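PDB 1JMX: amine Dehydrogenase from Pseudomonas putida, which binds two heme c groups and, as the alpha subunit of a quinohemoprotein amine dehydrogenase, probably passes on electrons drawn from amines. Local coordinates for residues A[26-32]-A[112-118]; A[37-41]-A[60-65]. One frame throughout, in Å; residues are numbered along the deposited sequence.

Contact 1: A[26-32]-A[112-118]. With HEC (heme c), chain F.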
loop_
_atom_site.group_PDB
_atom_site.type_symbol
_atom_site.label_atom_id
_atom_site.label_comp_id
_atom_site.label_asym_id
_atom_site.label_seq_id
_atom_site.Cartn_x
_atom_site.Cartn_y
_atom_site.Cartn_z
ATOM N N ARG A 26 5.896 -22.207 -16.472
ATOM C CA ARG A 26 5.885 -21.184 -15.428
ATOM C C ARG A 26 6.330 -21.734 -14.078
ATOM O O ARG A 26 7.380 -21.356 -13.569
ATOM C CB ARG A 26 4.498 -20.529 -15.334
ATOM C CG ARG A 26 3.997 -20.021 -16.685
ATOM C CD ARG A 26 4.762 -18.792 -17.140
ATOM N NE ARG A 26 4.097 -17.622 -16.585
ATOM C CZ ARG A 26 4.668 -16.705 -15.824
ATOM N NH1 ARG A 26 5.949 -16.763 -15.517
ATOM N NH2 ARG A 26 3.911 -15.787 -15.266
ATOM N N ILE A 27 5.560 -22.685 -13.554
ATOM C CA ILE A 27 5.808 -23.323 -12.258
ATOM C C ILE A 27 7.223 -23.829 -12.018
ATOM O O ILE A 27 7.807 -23.561 -10.970
ATOM C CB ILE A 27 4.814 -24.482 -12.032
ATOM C CG1 ILE A 27 3.385 -23.942 -12.115
ATOM C CG2 ILE A 27 5.060 -25.152 -10.679
ATOM C CD1 ILE A 27 2.323 -25.006 -12.061
ATOM N N SER A 28 7.786 -24.526 -12.998
ATOM C CA SER A 28 9.125 -25.088 -12.863
ATOM C C SER A 28 10.263 -24.181 -13.314
ATOM O O SER A 28 11.380 -24.651 -13.523
ATOM C CB SER A 28 9.203 -26.407 -13.632
ATOM O OG SER A 28 8.120 -27.247 -13.287
ATOM N N HIS A 29 10.006 -22.884 -13.418
ATOM C CA HIS A 29 11.024 -21.951 -13.888
ATOM C C HIS A 29 11.169 -20.754 -12.955
ATOM O O HIS A 29 11.630 -19.682 -13.354
ATOM C CB HIS A 29 10.650 -21.486 -15.294
ATOM C CG HIS A 29 10.165 -22.593 -16.172
ATOM N ND1 HIS A 29 11.012 -23.360 -16.939
ATOM C CD2 HIS A 29 8.927 -23.111 -16.347
ATOM C CE1 HIS A 29 10.319 -24.307 -17.546
ATOM N NE2 HIS A 29 9.051 -24.178 -17.203
ATOM N N GLN A 30 10.764 -20.964 -11.707
ATOM C CA GLN A 30 10.821 -19.940 -10.683
ATOM C C GLN A 30 11.153 -20.587 -9.337
ATOM O O GLN A 30 10.786 -21.737 -9.087
ATOM C CB GLN A 30 9.460 -19.242 -10.585
ATOM C CG GLN A 30 8.981 -18.577 -11.867
ATOM C CD GLN A 30 7.564 -18.053 -11.759
ATOM O OE1 GLN A 30 6.970 -18.055 -10.681
ATOM N NE2 GLN A 30 7.009 -17.618 -12.876
ATOM N N ARG A 31 11.883 -19.861 -8.493
ATOM C CA ARG A 31 12.238 -20.336 -7.145
ATOM C C ARG A 31 11.806 -19.257 -6.168
ATOM O O ARG A 31 12.075 -18.080 -6.389
ATOM C CB ARG A 31 13.740 -20.602 -7.010
ATOM C CG ARG A 31 14.217 -21.778 -7.835
ATOM C CD ARG A 31 15.613 -22.223 -7.474
ATOM N NE ARG A 31 16.649 -21.300 -7.914
ATOM C CZ ARG A 31 17.361 -20.542 -7.089
ATOM N NH1 ARG A 31 17.133 -20.596 -5.784
ATOM N NH2 ARG A 31 18.341 -19.778 -7.554
ATOM N N LYS A 32 11.090 -19.650 -5.122
ATOM C CA LYS A 32 10.598 -18.692 -4.132
ATOM C C LYS A 32 10.654 -19.273 -2.718
ATOM O O LYS A 32 10.947 -20.459 -2.518
ATOM C CB LYS A 32 9.132 -18.324 -4.421
ATOM C CG LYS A 32 8.722 -18.233 -5.886
ATOM C CD LYS A 32 7.204 -18.177 -5.993
ATOM C CE LYS A 32 6.714 -18.358 -7.423
ATOM N NZ LYS A 32 6.669 -17.102 -8.177
ATOM N N GLN A 112 12.856 -13.919 -4.661
ATOM C CA GLN A 112 12.545 -14.786 -5.793
ATOM C C GLN A 112 13.715 -14.837 -6.777
ATOM O O GLN A 112 14.507 -13.904 -6.873
ATOM C CB GLN A 112 11.270 -14.325 -6.514
ATOM C CG GLN A 112 9.999 -14.453 -5.685
ATOM C CD GLN A 112 8.743 -14.487 -6.528
ATOM O OE1 GLN A 112 8.793 -14.768 -7.723
ATOM N NE2 GLN A 112 7.604 -14.223 -5.903
ATOM N N ARG A 113 13.838 -15.964 -7.464
ATOM C CA ARG A 113 14.886 -16.174 -8.456
ATOM C C ARG A 113 14.208 -16.647 -9.749
ATOM O O ARG A 113 13.448 -17.612 -9.743
ATOM C CB ARG A 113 15.894 -17.208 -7.944
ATOM C CG ARG A 113 16.758 -16.724 -6.785
ATOM C CD ARG A 113 17.547 -15.501 -7.199
ATOM N NE ARG A 113 18.440 -14.999 -6.159
ATOM C CZ ARG A 113 18.058 -14.247 -5.128
ATOM N NH1 ARG A 113 16.780 -13.907 -4.979
ATOM N NH2 ARG A 113 18.961 -13.793 -4.267
ATOM N N ARG A 114 14.448 -15.940 -10.847
ATOM C CA ARG A 114 13.819 -16.278 -12.127
ATOM C C ARG A 114 14.684 -15.940 -13.328
ATOM O O ARG A 114 15.543 -15.062 -13.253
ATOM C CB ARG A 114 12.533 -15.466 -12.319
ATOM C CG ARG A 114 11.500 -15.536 -11.232
ATOM C CD ARG A 114 10.426 -14.523 -11.531
ATOM N NE ARG A 114 9.313 -14.591 -10.601
ATOM C CZ ARG A 114 8.041 -14.477 -10.958
ATOM N NH1 ARG A 114 7.717 -14.296 -12.230
ATOM N NH2 ARG A 114 7.096 -14.502 -10.035
ATOM N N PRO A 115 14.486 -16.659 -14.451
ATOM C CA PRO A 115 15.275 -16.358 -15.648
ATOM C C PRO A 115 14.603 -15.124 -16.270
ATOM O O PRO A 115 13.477 -14.778 -15.894
ATOM C CB PRO A 115 15.102 -17.619 -16.505
ATOM C CG PRO A 115 13.744 -18.098 -16.139
ATOM C CD PRO A 115 13.716 -17.907 -14.632
ATOM N N ALA A 116 15.281 -14.460 -17.201
ATOM C CA ALA A 116 14.740 -13.253 -17.826
ATOM C C ALA A 116 13.318 -13.347 -18.382
ATOM O O ALA A 116 12.543 -12.407 -18.227
ATOM C CB ALA A 116 15.689 -12.735 -18.896
ATOM N N LYS A 117 12.968 -14.468 -19.013
ATOM C CA LYS A 117 11.626 -14.627 -19.587
ATOM C C LYS A 117 10.528 -14.663 -18.534
ATOM O O LYS A 117 9.408 -14.208 -18.784
ATOM C CB LYS A 117 11.558 -15.871 -20.478
ATOM C CG LYS A 117 10.158 -16.205 -21.037
ATOM C CD LYS A 117 9.531 -15.056 -21.852
ATOM C CE LYS A 117 10.361 -14.684 -23.082
ATOM N NZ LYS A 117 9.708 -13.637 -23.950
ATOM N N GLU A 118 10.845 -15.213 -17.365
ATOM C CA GLU A 118 9.881 -15.286 -16.273
ATOM C C GLU A 118 9.718 -13.910 -15.624
ATOM O O GLU A 118 8.668 -13.614 -15.055
ATOM C CB GLU A 118 10.301 -16.339 -15.249
ATOM C CG GLU A 118 10.373 -17.752 -15.822
ATOM C CD GLU A 118 9.029 -18.255 -16.309
ATOM O OE1 GLU A 118 8.067 -18.177 -15.536
ATOM O OE2 GLU A 118 8.926 -18.734 -17.455
HETATM FE FE HEC F . -1.094 -20.694 -12.480
HETATM C CHA HEC F . 0.688 -18.046 -13.564
HETATM C CHB HEC F . 1.432 -21.560 -10.406
HETATM C CHC HEC F . -2.896 -23.388 -11.405
HETATM C CHD HEC F . -3.658 -19.830 -14.592
HETATM N NA HEC F . 0.676 -19.961 -12.074
HETATM C C1A HEC F . 1.275 -18.851 -12.610
HETATM C C2A HEC F . 2.602 -18.641 -12.045
HETATM C C3A HEC F . 2.800 -19.631 -11.161
HETATM C C4A HEC F . 1.607 -20.449 -11.177
HETATM C CMA HEC F . 4.041 -19.843 -10.315
HETATM C CAA HEC F . 3.550 -17.519 -12.400
HETATM C CBA HEC F . 3.408 -16.409 -11.383
HETATM C CGA HEC F . 4.319 -15.228 -11.656
HETATM O O1A HEC F . 5.076 -15.247 -12.641
HETATM O O2A HEC F . 4.274 -14.264 -10.868
HETATM N NB HEC F . -0.806 -22.146 -11.192
HETATM C C1B HEC F . 0.319 -22.368 -10.393
HETATM C C2B HEC F . 0.215 -23.527 -9.572
HETATM C C3B HEC F . -1.011 -24.057 -9.864
HETATM C C4B HEC F . -1.643 -23.197 -10.854
HETATM C CMB HEC F . 1.280 -24.052 -8.587
HETATM C CAB HEC F . -1.537 -25.329 -9.230
HETATM C CBB HEC F . -2.233 -25.248 -7.869
HETATM N NC HEC F . -2.890 -21.441 -12.906
HETATM C C1C HEC F . -3.483 -22.573 -12.360
HETATM C C2C HEC F . -4.794 -22.809 -12.912
HETATM C C3C HEC F . -5.009 -21.838 -13.805
HETATM C C4C HEC F . -3.827 -20.970 -13.799
HETATM C CMC HEC F . -5.723 -23.964 -12.539
HETATM C CAC HEC F . -6.158 -21.844 -14.801
HETATM C CBC HEC F . -7.525 -21.285 -14.456
HETATM N ND HEC F . -1.426 -19.242 -13.801
HETATM C C1D HEC F . -2.531 -19.016 -14.593
HETATM C C2D HEC F . -2.367 -17.822 -15.431
HETATM C C3D HEC F . -1.129 -17.343 -15.114
HETATM C C4D HEC F . -0.576 -18.220 -14.125
HETATM C CMD HEC F . -3.374 -17.251 -16.438
HETATM C CAD HEC F . -0.412 -16.113 -15.667
HETATM C CBD HEC F . -0.751 -14.789 -14.999
HETATM C CGD HEC F . -0.468 -14.779 -13.517
HETATM O O1D HEC F . -1.413 -14.810 -12.726
HETATM O O2D HEC F . 0.707 -14.737 -13.123
HETATM O O HOH W 1 7.709 -21.111 -18.478
#
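The Gln30 side-chain amide lies over one face of the Arg114 guanidinium: CD of Gln30 sits 3.7 Å above CZ of Arg114, with the planes only 17° apart. Stacking flat on flat keeps the edges of both groups available for hydrogen bonds in their own planes. Arg114, extended from CG to NE, holds Gln112 OE1 with NE and NH2 (each 2.9 Å from it), while NH1 and NH2 carry on to a propionate of the chain F heme c; Arg114 NH2 meets its O2A at 3.0 Å along an almost straight bond (178°). Gln30 NE2 reaches the same propionate at O1A, 3.1 Å away, and also gives a hydrogen bond to Glu118 OE1 (2.9 Å) on the anti lone pair.

Glu118, in the first turn of helix 116-129, bends at chi2 (-63°) so that its carboxylate passes alongside His29 CB toward Arg26. Arg26 NH1 completes a salt bridge to OE1 from above the carboxylate plane, and a water joins OE2 to Arg26 N. Lys32 NZ lies 2.7 Å from Gln30 OE1. Lys32 NZ also approaches Gln112 OE1, 3.2 Å away, from above its carbonyl plane, so both glutamine oxygens accept from cationic groups, while Gln30 NE2 also donates.

Beside this polar layer, Arg31 and Arg113 pair as an antiparallel hydrogen-bonded bridge. On that face of the ribbon Arg113 CB and CG lie over one face of the Arg31 guanidinium, toward its rim; its own hydrogens go to Leu162 O and Glu74. Next to the ribbon the His29 carbonyl faces Pro115 CD, and proline has no N-H to satisfy that buried oxygen.

Hydrogen bonds from Gln30 and Arg114, with a weak one from Arg26 NH2, converge on one propionate, which would favour its ionised form.

Contact 2: A[37-41]-A[60-65]. With HEC (heme c), chain E.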
loop_
_atom_site.group_PDB
_atom_site.type_symbol
_atom_site.label_atom_id
_atom_site.label_comp_id
_atom_site.label_asym_id
_atom_site.label_seq_id
_atom_site.Cartn_x
_atom_site.Cartn_y
_atom_site.Cartn_z
ATOM N N TRP A 37 5.529 -19.194 -2.483
ATOM C CA TRP A 37 4.772 -20.242 -3.156
ATOM C C TRP A 37 3.306 -20.189 -2.752
ATOM O O TRP A 37 2.433 -20.283 -3.611
ATOM C CB TRP A 37 5.375 -21.627 -2.899
ATOM C CG TRP A 37 6.564 -21.889 -3.769
ATOM C CD1 TRP A 37 7.849 -22.091 -3.366
ATOM C CD2 TRP A 37 6.582 -21.919 -5.200
ATOM N NE1 TRP A 37 8.671 -22.235 -4.457
ATOM C CE2 TRP A 37 7.920 -22.136 -5.597
ATOM C CE3 TRP A 37 5.596 -21.778 -6.191
ATOM C CZ2 TRP A 37 8.300 -22.216 -6.939
ATOM C CZ3 TRP A 37 5.977 -21.857 -7.531
ATOM C CH2 TRP A 37 7.319 -22.074 -7.889
ATOM N N LEU A 38 3.039 -19.988 -1.462
ATOM C CA LEU A 38 1.661 -19.885 -0.986
ATOM C C LEU A 38 0.943 -18.708 -1.668
ATOM O O LEU A 38 -0.233 -18.808 -2.023
ATOM C CB LEU A 38 1.612 -19.698 0.535
ATOM C CG LEU A 38 0.224 -19.359 1.103
ATOM C CD1 LEU A 38 -0.724 -20.531 0.912
ATOM C CD2 LEU A 38 0.334 -18.996 2.566
ATOM N N MET A 39 1.662 -17.601 -1.846
ATOM C CA MET A 39 1.118 -16.401 -2.479
ATOM C C MET A 39 0.770 -16.600 -3.947
ATOM O O MET A 39 -0.210 -16.048 -4.424
ATOM C CB MET A 39 2.076 -15.225 -2.320
ATOM C CG MET A 39 1.912 -14.480 -1.002
ATOM S SD MET A 39 2.962 -13.018 -0.881
ATOM C CE MET A 39 2.177 -11.935 -2.099
ATOM N N SER A 40 1.571 -17.387 -4.661
ATOM C CA SER A 40 1.309 -17.663 -6.075
ATOM C C SER A 40 0.056 -18.513 -6.232
ATOM O O SER A 40 -0.782 -18.236 -7.086
ATOM C CB SER A 40 2.488 -18.383 -6.712
ATOM O OG SER A 40 3.579 -17.514 -6.821
ATOM N N ILE A 41 -0.063 -19.543 -5.394
ATOM C CA ILE A 41 -1.210 -20.436 -5.430
ATOM C C ILE A 41 -2.484 -19.700 -5.018
ATOM O O ILE A 41 -3.548 -19.908 -5.604
ATOM C CB ILE A 41 -0.980 -21.673 -4.549
ATOM C CG1 ILE A 41 0.216 -22.466 -5.091
ATOM C CG2 ILE A 41 -2.237 -22.531 -4.514
ATOM C CD1 ILE A 41 0.721 -23.568 -4.177
ATOM N N LEU A 60 1.131 -28.745 -1.676
ATOM C CA LEU A 60 1.836 -28.175 -2.822
ATOM C C LEU A 60 2.916 -27.181 -2.428
ATOM O O LEU A 60 3.986 -27.164 -3.027
ATOM C CB LEU A 60 0.857 -27.546 -3.814
ATOM C CG LEU A 60 0.185 -28.568 -4.730
ATOM C CD1 LEU A 60 -0.801 -27.871 -5.644
ATOM C CD2 LEU A 60 1.237 -29.308 -5.549
ATOM N N VAL A 61 2.641 -26.364 -1.414
ATOM C CA VAL A 61 3.613 -25.378 -0.934
ATOM C C VAL A 61 4.860 -26.101 -0.430
ATOM O O VAL A 61 5.973 -25.743 -0.792
ATOM C CB VAL A 61 3.020 -24.494 0.199
ATOM C CG1 VAL A 61 4.112 -23.641 0.844
ATOM C CG2 VAL A 61 1.909 -23.601 -0.355
ATOM N N LYS A 62 4.659 -27.149 0.369
ATOM C CA LYS A 62 5.762 -27.938 0.913
ATOM C C LYS A 62 6.582 -28.515 -0.234
ATOM O O LYS A 62 7.807 -28.376 -0.271
ATOM C CB LYS A 62 5.220 -29.068 1.798
ATOM C CG LYS A 62 6.285 -30.010 2.376
ATOM C CD LYS A 62 7.045 -29.365 3.523
ATOM C CE LYS A 62 8.031 -30.326 4.174
ATOM N NZ LYS A 62 9.334 -30.426 3.465
ATOM N N TYR A 63 5.882 -29.107 -1.198
ATOM C CA TYR A 63 6.516 -29.714 -2.361
ATOM C C TYR A 63 7.323 -28.709 -3.177
ATOM O O TYR A 63 8.483 -28.947 -3.507
ATOM C CB TYR A 63 5.459 -30.386 -3.256
ATOM C CG TYR A 63 6.039 -31.009 -4.505
ATOM C CD1 TYR A 63 5.916 -30.382 -5.751
ATOM C CD2 TYR A 63 6.761 -32.204 -4.439
ATOM C CE1 TYR A 63 6.505 -30.927 -6.895
ATOM C CE2 TYR A 63 7.356 -32.758 -5.580
ATOM C CZ TYR A 63 7.228 -32.114 -6.802
ATOM O OH TYR A 63 7.840 -32.648 -7.915
ATOM N N LEU A 64 6.713 -27.576 -3.486
ATOM C CA LEU A 64 7.382 -26.557 -4.287
ATOM C C LEU A 64 8.481 -25.803 -3.537
ATOM O O LEU A 64 9.499 -25.458 -4.118
ATOM C CB LEU A 64 6.344 -25.602 -4.863
ATOM C CG LEU A 64 5.360 -26.318 -5.789
ATOM C CD1 LEU A 64 4.144 -25.455 -6.038
ATOM C CD2 LEU A 64 6.063 -26.693 -7.086
ATOM N N ALA A 65 8.291 -25.603 -2.238
ATOM C CA ALA A 65 9.265 -24.901 -1.412
ATOM C C ALA A 65 10.570 -25.692 -1.277
ATOM O O ALA A 65 11.645 -25.114 -1.179
ATOM C CB ALA A 65 8.671 -24.602 -0.042
HETATM FE FE HEC E . 4.440 -6.614 -7.974
HETATM C CHA HEC E . 2.935 -9.333 -6.747
HETATM C CHB HEC E . 7.190 -8.472 -8.590
HETATM C CHC HEC E . 5.927 -3.919 -9.387
HETATM C CHD HEC E . 1.618 -4.763 -7.366
HETATM N NA HEC E . 4.957 -8.480 -7.700
HETATM C C1A HEC E . 4.214 -9.483 -7.170
HETATM C C2A HEC E . 4.936 -10.723 -7.126
HETATM C C3A HEC E . 6.142 -10.472 -7.632
HETATM C C4A HEC E . 6.147 -9.084 -8.003
HETATM C CMA HEC E . 7.277 -11.466 -7.806
HETATM C CAA HEC E . 4.393 -12.040 -6.617
HETATM C CBA HEC E . 4.300 -12.924 -7.859
HETATM C CGA HEC E . 3.754 -14.315 -7.663
HETATM O O1A HEC E . 3.393 -14.706 -6.565
HETATM O O2A HEC E . 3.678 -15.025 -8.643
HETATM N NB HEC E . 6.171 -6.267 -8.797
HETATM C C1B HEC E . 7.225 -7.162 -8.983
HETATM C C2B HEC E . 8.345 -6.597 -9.656
HETATM C C3B HEC E . 7.989 -5.307 -9.917
HETATM C C4B HEC E . 6.648 -5.099 -9.357
HETATM C CMB HEC E . 9.656 -7.320 -10.027
HETATM C CAB HEC E . 8.886 -4.337 -10.672
HETATM C CBB HEC E . 8.480 -4.054 -12.121
HETATM N NC HEC E . 3.897 -4.737 -8.278
HETATM C C1C HEC E . 4.646 -3.745 -8.873
HETATM C C2C HEC E . 3.942 -2.498 -8.913
HETATM C C3C HEC E . 2.753 -2.713 -8.344
HETATM C C4C HEC E . 2.704 -4.118 -7.959
HETATM C CMC HEC E . 4.485 -1.192 -9.500
HETATM C CAC HEC E . 1.766 -1.604 -8.054
HETATM C CBC HEC E . 0.728 -1.205 -9.086
HETATM N ND HEC E . 2.655 -6.964 -7.225
HETATM C C1D HEC E . 1.590 -6.107 -7.034
HETATM C C2D HEC E . 0.438 -6.805 -6.458
HETATM C C3D HEC E . 0.870 -8.109 -6.311
HETATM C C4D HEC E . 2.200 -8.161 -6.769
HETATM C CMD HEC E . -0.918 -6.195 -6.113
HETATM C CAD HEC E . 0.171 -9.366 -5.779
HETATM C CBD HEC E . -1.209 -9.217 -5.231
HETATM C CGD HEC E . -1.176 -9.041 -3.750
HETATM O O1D HEC E . -0.139 -8.573 -3.225
HETATM O O2D HEC E . -2.185 -9.367 -3.086
#
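The indole of Trp37 presents one face to Leu64, whose CB stands 3.8 Å from the centroid of the five-membered ring and 12° off the ring normal, a clear CH-pi contact. A wide flat residue suits this place, because the slab can lie against the ridge of helix 54-67. Leu64 CD1 reaches on toward the rim of the six-membered ring at CE3, and Ala65, with no more than a methyl group, lets its backbone come close at the pyrrole end, CA lying 3.7 Å from Trp37 CD1. Although Trp37 NE1 is near Leu64 O, the angle is poor; its hydrogen goes to Gln68 O instead.

A turn further on, Ile41 is the next bump. With CG1 beside its own backbone N (chi1 -62°), it drives CD1 into a hollow walled by Leu60 CB, Val61 CG2 (both 4.0 Å from it) and Leu64 CD1. The reverse fit comes from Val61: the beta-branched side chain is compact enough for CG2 to settle on the backbone of helix 34-48, 3.8 Å from Leu38 CA, between Trp37, Leu38 and Ile41.

The two helix segments pass 9.6 Å apart with their directions at 127°. They belong to a heme-binding domain of the cytochrome c clan: helix 34-48 also carries Met44, an axial ligand of one heme iron, and Leu60 of the other helix packs on Leu7 and Leu8 of helix 4-12, which runs to the heme-linked Cys12. Leu38 lies at the margin, its CB meeting Val61 CG2 while the side chain also touches Pro492.

Ser40, facing another way, is small and polar, and its OG hydrogen-bonds a propionate of the chain E heme c, 2.8 Å from O1A.

In the fold
Both contacts are buried within the heme-binding domain, and the turn from strand 31-32 into helix 34-48 joins them directly. Contact 1 ties a loop and a two-residue ribbon to the start of helix 116-129 and works through charge and hydrogen bonds around a propionate; contact 2 ties two helices and works through apolar shape alone. They touch where the rim of the Trp37 indole, at CZ2 and CH2, meets the carbonyl oxygens of Gln30 and Ile27, and where Lys32 CE meets Ser40 OG, 3.3 Å away. The polar contact faces the region where propionates of both hemes approach each other, while contact 2 fills the hydrophobic layer behind it and reaches the chain F heme through Trp37, Ile41 and Leu60.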